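RabGDI protein (Plasmodium falciparum 3D7, PDB 3P1W) probably acts as a Rab GDP-dissociation inhibitor, binding Rab GTPases in their GDP-bound form and slowing nucleotide release, as other members of its family do. Local coordinates at residues L158-R163 with N200-T205; K142-D147 with N166-V171. One frame throughout, in Å; residues are numbered along the deposited sequence. Where two conformers were deposited one is given.

Interaction 1: residues L158-R163 with N200-T205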
loop_
_atom_site.group_PDB
_atom_site.type_symbol
_atom_site.label_atom_id
_atom_site.label_comp_id
_atom_site.label_asym_id
_atom_site.label_seq_id
_atom_site.Cartn_x
_atom_site.Cartn_y
_atom_site.Cartn_z
ATOM N N LEU A 158 28.599 17.244 -0.074
ATOM C CA LEU A 158 29.447 17.033 1.102
ATOM C C LEU A 158 28.955 17.796 2.332
ATOM O O LEU A 158 28.981 17.266 3.435
ATOM C CB LEU A 158 30.901 17.441 0.798
ATOM C CG LEU A 158 31.969 16.852 1.724
ATOM C CD1 LEU A 158 31.994 15.334 1.618
ATOM C CD2 LEU A 158 33.350 17.437 1.406
ATOM N N MET A 159 28.619 18.792 2.915
ATOM C CA MET A 159 28.030 20.002 3.468
ATOM C C MET A 159 26.561 19.715 3.728
ATOM O O MET A 159 26.128 19.770 4.874
ATOM C CB MET A 159 28.190 21.191 2.519
ATOM N N GLU A 160 25.794 19.382 2.684
ATOM C CA GLU A 160 24.402 18.973 2.905
ATOM C C GLU A 160 24.348 17.703 3.754
ATOM O O GLU A 160 23.415 17.512 4.530
ATOM C CB GLU A 160 23.669 18.778 1.574
ATOM C CG GLU A 160 22.167 18.513 1.710
ATOM C CD GLU A 160 21.348 19.748 2.040
ATOM O OE1 GLU A 160 20.107 19.607 2.116
ATOM O OE2 GLU A 160 21.927 20.849 2.241
ATOM N N LYS A 161 25.367 16.857 3.633
ATOM C CA LYS A 161 25.463 15.645 4.440
ATOM C C LYS A 161 25.451 15.965 5.932
ATOM O O LYS A 161 24.726 15.333 6.700
ATOM C CB LYS A 161 26.721 14.858 4.066
ATOM C CG LYS A 161 26.662 14.307 2.651
ATOM C CD LYS A 161 27.931 13.615 2.202
ATOM C CE LYS A 161 27.790 13.159 0.746
ATOM N NZ LYS A 161 28.401 11.839 0.503
ATOM N N ASN A 162 26.249 16.955 6.328
ATOM C CA ASN A 162 26.336 17.370 7.728
ATOM C C ASN A 162 24.994 17.922 8.191
ATOM O O ASN A 162 24.528 17.609 9.281
ATOM C CB ASN A 162 27.421 18.454 7.943
ATOM C CG ASN A 162 28.823 17.991 7.566
ATOM O OD1 ASN A 162 29.714 17.936 8.416
ATOM N ND2 ASN A 162 29.040 17.701 6.281
ATOM N N ARG A 163 24.383 18.751 7.350
ATOM C CA ARG A 163 23.094 19.364 7.662
ATOM C C ARG A 163 22.011 18.294 7.864
ATOM O O ARG A 163 21.257 18.343 8.834
ATOM C CB ARG A 163 22.686 20.360 6.563
ATOM C CG ARG A 163 23.669 21.508 6.398
ATOM C CD ARG A 163 23.061 22.754 5.749
ATOM N NE ARG A 163 23.083 22.729 4.283
ATOM C CZ ARG A 163 24.028 23.272 3.509
ATOM N NH1 ARG A 163 25.088 23.877 4.033
ATOM N NH2 ARG A 163 23.922 23.191 2.185
ATOM N N ASN A 200 18.551 24.483 7.142
ATOM C CA ASN A 200 19.107 24.887 5.853
ATOM C C ASN A 200 19.219 23.713 4.860
ATOM O O ASN A 200 20.207 23.591 4.129
ATOM C CB ASN A 200 20.464 25.584 6.046
ATOM C CG ASN A 200 20.638 26.794 5.135
ATOM O OD1 ASN A 200 20.251 26.771 3.964
ATOM N ND2 ASN A 200 21.212 27.857 5.673
ATOM N N LEU A 201 18.203 22.849 4.848
ATOM C CA LEU A 201 18.164 21.729 3.892
ATOM C C LEU A 201 17.752 22.220 2.496
ATOM O O LEU A 201 16.862 23.057 2.381
ATOM C CB LEU A 201 17.207 20.643 4.391
ATOM C CG LEU A 201 17.517 19.994 5.744
ATOM C CD1 LEU A 201 16.591 18.827 6.019
ATOM C CD2 LEU A 201 18.972 19.527 5.853
ATOM N N CYS A 202 18.397 21.695 1.444
ATOM C CA CYS A 202 18.063 22.061 0.052
ATOM C C CYS A 202 16.863 21.267 -0.524
ATOM O O CYS A 202 16.389 20.311 0.089
ATOM C CB CYS A 202 19.277 21.862 -0.854
ATOM S SG CYS A 202 19.564 20.157 -1.310
ATOM N N GLN A 203 16.412 21.675 -1.709
ATOM C CA GLN A 203 15.175 21.185 -2.278
ATOM C C GLN A 203 15.193 19.672 -2.512
ATOM O O GLN A 203 14.241 18.991 -2.152
ATOM C CB GLN A 203 14.827 21.935 -3.579
ATOM C CG GLN A 203 13.489 21.530 -4.215
ATOM C CD GLN A 203 12.342 21.452 -3.201
ATOM O OE1 GLN A 203 12.213 22.323 -2.334
ATOM N NE2 GLN A 203 11.513 20.403 -3.303
ATOM N N LEU A 204 16.270 19.155 -3.100
ATOM C CA LEU A 204 16.409 17.722 -3.328
ATOM C C LEU A 204 16.369 16.937 -2.019
ATOM O O LEU A 204 15.796 15.841 -1.958
ATOM C CB LEU A 204 17.693 17.428 -4.121
ATOM C CG LEU A 204 17.634 17.827 -5.605
ATOM C CD1 LEU A 204 19.050 17.821 -6.240
ATOM C CD2 LEU A 204 16.655 16.944 -6.384
ATOM N N THR A 205 16.920 17.506 -0.946
ATOM C CA THR A 205 16.839 16.860 0.371
ATOM C C THR A 205 15.402 16.795 0.860
ATOM O O THR A 205 14.945 15.742 1.313
ATOM C CB THR A 205 17.686 17.593 1.415
ATOM O OG1 THR A 205 19.000 17.751 0.893
ATOM C CG2 THR A 205 17.748 16.799 2.735
#
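Glu-160 reaches from the first turn of helix 158-173 into the bend 200-205, its carboxylate lying against the backbone of Leu-201 and Cys-202 and meeting Thr-205 tip to tip. CG stands anti to the backbone N (chi1 -173°), and a bend at chi2 turns the carboxylate carbon from there. OE1 takes both bonds across the contact. The backbone N of Cys-202 donates to OE1 at 2.8 Å in a nearly straight bond (165°), on the syn side but 27° out of the carboxylate plane. Thr-205 OG1 donates to the same OE1 at an unusually short 2.5 Å, from which no strength should be inferred. The other oxygen turns back to its own helix: Arg-163 grips OE2 side-on, with NE at 3.0 Å and NH2 at 3.1 Å, a salt bridge one turn along expected to hold the carboxylate's rotation and favour its charged form. Beside it, Arg-163 NE lies 3.0 Å from Asn-200 O, while Leu-201 CD2 packs 3.9 Å from Arg-163 CB. Thr-205 also touches Cys-164, further along helix 158-173. Asn-200, with positive phi, closes helix 192-198 in a Schellman motif, and Cys-202 is the N-cap of helix 203-213. A carboxylate thus binds the N-cap N-H and a first-turn hydroxyl at the tight turn joining these helices, consistent with the helical domain that GDI-family proteins carry beside their larger sheet domain.

Interaction 2: residues K142-D147 with N166-V171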
loop_
_atom_site.group_PDB
_atom_site.type_symbol
_atom_site.label_atom_id
_atom_site.label_comp_id
_atom_site.label_asym_id
_atom_site.label_seq_id
_atom_site.Cartn_x
_atom_site.Cartn_y
_atom_site.Cartn_z
ATOM N N LYS A 142 19.956 4.536 -2.054
ATOM C CA LYS A 142 19.458 4.111 -0.764
ATOM C C LYS A 142 18.926 5.300 -0.014
ATOM O O LYS A 142 19.521 6.377 -0.059
ATOM C CB LYS A 142 20.556 3.506 0.087
ATOM C CG LYS A 142 20.962 2.125 -0.289
ATOM C CD LYS A 142 22.151 1.709 0.622
ATOM C CE LYS A 142 22.503 0.235 0.497
ATOM N NZ LYS A 142 23.625 -0.120 1.453
ATOM N N VAL A 143 17.782 5.102 0.630
ATOM C CA VAL A 143 17.168 6.118 1.459
ATOM C C VAL A 143 17.843 6.088 2.831
ATOM O O VAL A 143 17.766 5.081 3.525
ATOM C CB VAL A 143 15.679 5.869 1.647
ATOM C CG1 VAL A 143 15.105 6.879 2.623
ATOM C CG2 VAL A 143 14.949 5.919 0.262
ATOM N N PRO A 144 18.495 7.192 3.218
ATOM C CA PRO A 144 19.167 7.200 4.518
ATOM C C PRO A 144 18.170 7.358 5.637
ATOM O O PRO A 144 17.224 8.147 5.530
ATOM C CB PRO A 144 20.105 8.401 4.432
ATOM C CG PRO A 144 19.527 9.280 3.407
ATOM C CD PRO A 144 18.704 8.447 2.472
ATOM N N ALA A 145 18.346 6.561 6.686
ATOM C CA ALA A 145 17.402 6.556 7.793
ATOM C C ALA A 145 18.046 6.744 9.158
ATOM O O ALA A 145 17.345 6.737 10.147
ATOM C CB ALA A 145 16.575 5.274 7.768
ATOM N N THR A 146 19.365 6.913 9.213
ATOM C CA THR A 146 20.022 7.282 10.460
ATOM C C THR A 146 20.951 8.451 10.204
ATOM O O THR A 146 21.303 8.751 9.050
ATOM C CB THR A 146 20.863 6.134 11.021
ATOM O OG1 THR A 146 21.983 5.917 10.157
ATOM C CG2 THR A 146 20.041 4.856 11.144
ATOM N N ASP A 147 21.356 9.100 11.292
ATOM C CA ASP A 147 22.275 10.222 11.210
ATOM C C ASP A 147 23.545 9.818 10.457
ATOM O O ASP A 147 24.030 10.561 9.604
ATOM C CB ASP A 147 22.589 10.811 12.618
ATOM C CG ASP A 147 23.103 9.775 13.621
ATOM O OD1 ASP A 147 22.950 8.554 13.397
ATOM O OD2 ASP A 147 23.663 10.194 14.662
ATOM N N ASN A 166 22.502 16.485 11.097
ATOM C CA ASN A 166 22.006 17.309 12.202
ATOM C C ASN A 166 20.486 17.214 12.298
ATOM O O ASN A 166 19.916 17.126 13.393
ATOM C CB ASN A 166 22.440 18.776 12.038
ATOM C CG ASN A 166 23.950 18.980 12.217
ATOM O OD1 ASN A 166 24.604 18.297 13.015
ATOM N ND2 ASN A 166 24.507 19.942 11.475
ATOM N N PHE A 167 19.827 17.197 11.144
ATOM C CA PHE A 167 18.378 17.062 11.109
ATOM C C PHE A 167 17.942 15.725 11.700
ATOM O O PHE A 167 17.066 15.676 12.548
ATOM C CB PHE A 167 17.866 17.220 9.679
ATOM C CG PHE A 167 16.390 17.045 9.552
ATOM C CD1 PHE A 167 15.529 17.951 10.141
ATOM C CD2 PHE A 167 15.860 15.980 8.844
ATOM C CE1 PHE A 167 14.149 17.802 10.031
ATOM C CE2 PHE A 167 14.480 15.830 8.728
ATOM C CZ PHE A 167 13.632 16.750 9.335
ATOM N N TYR A 168 18.553 14.635 11.256
ATOM C CA TYR A 168 18.209 13.323 11.796
ATOM C C TYR A 168 18.499 13.210 13.295
ATOM O O TYR A 168 17.729 12.603 14.029
ATOM C CB TYR A 168 18.909 12.209 11.026
ATOM C CG TYR A 168 18.211 11.796 9.731
ATOM C CD1 TYR A 168 16.951 12.290 9.372
ATOM C CD2 TYR A 168 18.782 10.856 8.906
ATOM C CE1 TYR A 168 16.320 11.869 8.191
ATOM C CE2 TYR A 168 18.174 10.440 7.742
ATOM C CZ TYR A 168 16.946 10.936 7.380
ATOM O OH TYR A 168 16.355 10.482 6.198
ATOM N N GLN A 169 19.607 13.782 13.745
ATOM C CA GLN A 169 19.900 13.820 15.179
ATOM C C GLN A 169 18.778 14.526 15.941
ATOM O O GLN A 169 18.265 13.993 16.923
ATOM C CB GLN A 169 21.261 14.469 15.448
ATOM C CG GLN A 169 22.428 13.575 15.082
ATOM C CD GLN A 169 23.770 14.246 15.310
ATOM O OE1 GLN A 169 23.838 15.334 15.875
ATOM N NE2 GLN A 169 24.839 13.601 14.870
ATOM N N TYR A 170 18.379 15.698 15.456
ATOM C CA TYR A 170 17.258 16.445 16.043
ATOM C C TYR A 170 15.979 15.618 16.127
ATOM O O TYR A 170 15.372 15.525 17.195
ATOM C CB TYR A 170 16.990 17.720 15.238
ATOM C CG TYR A 170 15.829 18.569 15.747
ATOM C CD1 TYR A 170 15.940 19.311 16.926
ATOM C CD2 TYR A 170 14.650 18.669 15.022
ATOM C CE1 TYR A 170 14.876 20.110 17.381
ATOM C CE2 TYR A 170 13.588 19.455 15.463
ATOM C CZ TYR A 170 13.710 20.180 16.643
ATOM O OH TYR A 170 12.643 20.951 17.057
ATOM N N VAL A 171 15.568 15.016 15.005
ATOM C CA VAL A 171 14.321 14.246 14.972
ATOM C C VAL A 171 14.406 13.037 15.903
ATOM O O VAL A 171 13.443 12.691 16.581
ATOM C CB VAL A 171 13.983 13.756 13.533
ATOM C CG1 VAL A 171 12.702 12.925 13.537
ATOM C CG2 VAL A 171 13.847 14.939 12.594
#
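Between strand 138-142 and helix 147-151 the backbone runs without regular structure past one side of helix 158-173, coming closest where the CA atoms of Asp-147 and Tyr-168 are 5.1 Å apart. This is a strand-to-helix connection, with Thr-146 as the N-cap of helix 147-151: its OG1 accepts from the backbone N of Glu-149, whose OE1 in turn accepts from Ala-145 N. Tyr-168 carries the contact, with 97 Å² of its surface covered. CG lies anti to the carbonyl carbon (chi1 -82°), and the ring presents its CD2/CE2 edge to the backbone of 144-147, from Thr-146 O in its plane to Pro-144 O near its plane. Thr-146 O is 3.3 Å from Tyr-168 CD2. At the far end OH donates to Pro-144 O at 2.6 Å, arriving 35° out of the carbonyl plane; this gives the carbonyl of the buried Pro-144 a partner. The Pro-144 ring adds an apolar touch, CB to Tyr-168 CE2 at 4.3 Å. Leu-209 and Val-213 of helix 203-213 also pack on Tyr-168, so that helix as well as the loop lines the phenol. Toward the more exposed end, Asp-147 and Gln-169 cross at about a right angle, their carboxylate and amide planes 71° apart; Asp-147 CB rests 3.7 Å from Gln-169 CG, and Asp-147 OD2 stands 3.6 Å from Gln-169 NE2.

Interactions 1 and 2 use successive parts of helix 158-173, and their centres are about 11 Å apart. Interaction 1 ties its beginning to the corner leading into helix 203-213; interaction 2 sets its later half against the loop leaving strand 138-142. They meet directly, Leu-201 CD1 packing 4.0 Å from Phe-167 CG. Each is partly buried, but interaction 1 includes an exposed residue, Asn-200, and its centre lies about 29 Å from that of the chain, against about 24 Å for interaction 2, where no touching residue is exposed. Interaction 1 centres on a buried carboxylate shared among a backbone N-H, a hydroxyl and a guanidinium, whereas interaction 2 relies on an aromatic ring with a single hydroxyl-to-carbonyl bond.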